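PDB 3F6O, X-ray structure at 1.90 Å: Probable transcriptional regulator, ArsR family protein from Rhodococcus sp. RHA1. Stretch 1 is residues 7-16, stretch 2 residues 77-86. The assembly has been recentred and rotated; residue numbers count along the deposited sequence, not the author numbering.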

# COMPACT_ATOMS: atom_id res chain seq x y z
N GLN A 7 -8.16 7.88 -4.82
CA GLN A 7 -8.77 6.82 -4.04
C GLN A 7 -7.71 5.83 -3.50
O GLN A 7 -7.75 5.42 -2.32
CB GLN A 7 -9.87 6.12 -4.86
CG GLN A 7 -11.16 7.00 -5.03
CD GLN A 7 -12.13 6.89 -3.83
OE1 GLN A 7 -12.18 7.75 -2.93
NE2 GLN A 7 -12.88 5.81 -3.80
N LEU A 8 -6.72 5.51 -4.34
CA LEU A 8 -5.69 4.56 -3.92
C LEU A 8 -4.66 5.13 -2.94
O LEU A 8 -4.14 4.41 -2.12
CB LEU A 8 -5.00 3.93 -5.13
CG LEU A 8 -5.84 3.00 -6.01
CD1 LEU A 8 -5.09 2.80 -7.30
CD2 LEU A 8 -6.14 1.64 -5.33
N ASN A 9 -4.34 6.41 -3.05
CA ASN A 9 -3.35 7.01 -2.17
C ASN A 9 -3.61 6.73 -0.70
O ASN A 9 -2.72 6.23 0.01
CB ASN A 9 -3.30 8.53 -2.39
CG ASN A 9 -2.90 8.91 -3.81
OD1 ASN A 9 -2.28 8.12 -4.55
ND2 ASN A 9 -3.23 10.13 -4.19
N GLY A 10 -4.82 7.04 -0.24
CA GLY A 10 -5.14 6.87 1.17
C GLY A 10 -5.26 5.41 1.59
O GLY A 10 -4.95 5.06 2.72
N ILE A 11 -5.75 4.57 0.69
CA ILE A 11 -5.86 3.13 0.95
C ILE A 11 -4.47 2.54 1.22
O ILE A 11 -4.27 1.82 2.19
CB ILE A 11 -6.60 2.43 -0.23
CG1 ILE A 11 -8.12 2.68 -0.11
CG2 ILE A 11 -6.29 0.92 -0.30
CD1 ILE A 11 -8.86 2.26 -1.36
N PHE A 12 -3.52 2.85 0.36
CA PHE A 12 -2.17 2.36 0.57
C PHE A 12 -1.46 3.04 1.75
O PHE A 12 -0.77 2.38 2.50
CB PHE A 12 -1.35 2.48 -0.70
CG PHE A 12 -1.69 1.47 -1.74
CD1 PHE A 12 -1.56 0.11 -1.46
CD2 PHE A 12 -2.06 1.87 -3.01
CE1 PHE A 12 -1.86 -0.82 -2.45
CE2 PHE A 12 -2.34 0.93 -4.01
CZ PHE A 12 -2.24 -0.41 -3.73
N GLN A 13 -1.67 4.35 1.96
CA GLN A 13 -1.08 5.01 3.13
C GLN A 13 -1.53 4.38 4.45
O GLN A 13 -0.75 4.29 5.42
CB GLN A 13 -1.42 6.52 3.12
CG GLN A 13 -0.73 7.31 4.22
CD GLN A 13 0.77 7.38 4.04
OE1 GLN A 13 1.26 8.02 3.12
NE2 GLN A 13 1.51 6.72 4.94
N ALA A 14 -2.78 3.93 4.49
CA ALA A 14 -3.32 3.29 5.67
C ALA A 14 -2.53 2.03 6.00
O ALA A 14 -2.24 1.78 7.17
CB ALA A 14 -4.80 2.99 5.51
N LEU A 15 -2.18 1.27 4.97
CA LEU A 15 -1.43 0.02 5.16
C LEU A 15 0.07 0.20 5.48
O LEU A 15 0.75 -0.77 5.83
CB LEU A 15 -1.57 -0.87 3.90
CG LEU A 15 -2.97 -1.37 3.57
CD1 LEU A 15 -2.96 -2.34 2.35
CD2 LEU A 15 -3.63 -2.02 4.78
N ALA A 16 0.58 1.43 5.35
CA ALA A 16 2.00 1.69 5.61
C ALA A 16 2.38 1.61 7.09
O ALA A 16 3.56 1.52 7.43
CB ALA A 16 2.39 3.05 5.00
N GLU A 77 -14.22 -3.28 0.64
CA GLU A 77 -13.92 -2.55 -0.60
C GLU A 77 -12.43 -2.23 -0.82
O GLU A 77 -11.90 -2.49 -1.92
CB GLU A 77 -14.75 -1.27 -0.72
CG GLU A 77 -16.23 -1.52 -1.06
CD GLU A 77 -16.98 -2.28 0.03
OE1 GLU A 77 -16.80 -1.98 1.26
OE2 GLU A 77 -17.75 -3.21 -0.37
N PRO A 78 -11.73 -1.69 0.21
CA PRO A 78 -10.31 -1.42 -0.04
C PRO A 78 -9.49 -2.67 -0.42
O PRO A 78 -8.53 -2.56 -1.17
CB PRO A 78 -9.83 -0.77 1.27
CG PRO A 78 -11.11 -0.14 1.85
CD PRO A 78 -12.13 -1.23 1.56
N PHE A 79 -9.85 -3.83 0.12
CA PHE A 79 -9.20 -5.09 -0.29
C PHE A 79 -9.32 -5.31 -1.79
O PHE A 79 -8.36 -5.69 -2.47
CB PHE A 79 -9.79 -6.29 0.47
CG PHE A 79 -9.33 -6.39 1.89
CD1 PHE A 79 -10.14 -5.93 2.92
CD2 PHE A 79 -8.11 -6.97 2.20
CE1 PHE A 79 -9.73 -6.04 4.24
CE2 PHE A 79 -7.68 -7.08 3.51
CZ PHE A 79 -8.48 -6.62 4.55
N THR A 80 -10.52 -5.04 -2.30
CA THR A 80 -10.84 -5.19 -3.69
C THR A 80 -10.03 -4.22 -4.51
O THR A 80 -9.46 -4.61 -5.54
CB THR A 80 -12.37 -5.02 -3.89
OG1 THR A 80 -13.02 -6.15 -3.27
CG2 THR A 80 -12.75 -4.95 -5.38
N ALA A 81 -9.92 -2.97 -4.04
CA ALA A 81 -9.12 -1.95 -4.74
C ALA A 81 -7.64 -2.35 -4.88
O ALA A 81 -7.05 -2.22 -5.98
CB ALA A 81 -9.26 -0.60 -4.03
N VAL A 82 -7.05 -2.82 -3.78
CA VAL A 82 -5.64 -3.24 -3.74
C VAL A 82 -5.42 -4.43 -4.70
O VAL A 82 -4.51 -4.42 -5.57
CB VAL A 82 -5.17 -3.62 -2.28
CG1 VAL A 82 -3.76 -4.23 -2.30
CG2 VAL A 82 -5.21 -2.41 -1.35
N GLU A 83 -6.27 -5.45 -4.56
CA GLU A 83 -6.29 -6.58 -5.48
C GLU A 83 -6.34 -6.15 -6.95
O GLU A 83 -5.54 -6.64 -7.77
CB GLU A 83 -7.47 -7.50 -5.16
CG GLU A 83 -7.10 -8.60 -4.22
CD GLU A 83 -8.17 -9.69 -4.18
N ALA A 84 -7.25 -5.23 -7.26
CA ALA A 84 -7.43 -4.69 -8.61
C ALA A 84 -6.16 -4.01 -9.15
O ALA A 84 -5.77 -4.24 -10.30
CB ALA A 84 -8.61 -3.71 -8.62
N TRP A 85 -5.52 -3.17 -8.33
CA TRP A 85 -4.33 -2.46 -8.80
C TRP A 85 -3.21 -3.46 -9.04
O TRP A 85 -2.51 -3.39 -10.06
CB TRP A 85 -3.87 -1.36 -7.81
CG TRP A 85 -2.66 -0.63 -8.32
CD1 TRP A 85 -2.64 0.45 -9.16
CD2 TRP A 85 -1.28 -0.95 -8.05
NE1 TRP A 85 -1.34 0.82 -9.43
CE2 TRP A 85 -0.49 -0.02 -8.76
CE3 TRP A 85 -0.64 -1.94 -7.27
CZ2 TRP A 85 0.92 -0.04 -8.71
CZ3 TRP A 85 0.77 -1.95 -7.23
CH2 TRP A 85 1.52 -1.01 -7.95
N LEU A 86 -3.02 -4.37 -8.09
CA LEU A 86 -1.98 -5.40 -8.20
C LEU A 86 -2.16 -6.22 -9.47
O LEU A 86 -1.22 -6.40 -10.23
CB LEU A 86 -2.05 -6.37 -7.03
CG LEU A 86 -1.33 -6.02 -5.74
CD1 LEU A 86 -1.89 -6.95 -4.65
CD2 LEU A 86 0.19 -6.15 -5.89

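Two helices cross steeply, at 104° between their N-to-C directions, with axes 10.4 Å apart at closest approach, and no hydrogen bond links them: 356 Å² of buried surface, packed from apolar side chains, makes the contact. Gln7 opens stretch 1 untouched by the partner, an exposed place that suits a polar side chain. Leu8 points toward stretch 2 and its fork spans one helical turn there, CD2 lying 4.1 Å from Ala81 CB while CD1 reaches Trp85 CD1 at 3.9 Å. Asn9 and Gly10 lie out of reach of stretch 2. Ile11 sits where the backbones come nearest, its CA 6.4 Å from Pro78 CA. Small partners suit that closeness: Ile11 CD1 meets Ala81 CB at 3.9 Å, CG1 approaches Pro78 CB at 4.1 Å, and CG2 packs on Val82 CG2 at 3.7 Å. Phe12 starts sideways, but its side chain carries the ring in, bringing CE1 to 3.9 Å from Val82 CG2, and turns an edge toward the face of Trp85, offset, with planes at 77° and centroids of the Phe12 ring and the Trp85 six-membered ring 5.9 Å apart. Gln13 and Ala14 take no part. Leu15, one turn after Ile11, closes the patch lightly, CD1 standing 4.3 Å from Val82 CG2. The rule for stretch 2 is compact residues, Pro78 and Ala81, at the close approach to Ile11, and an aromatic, Trp85, to meet Phe12 where the backbones are farther apart.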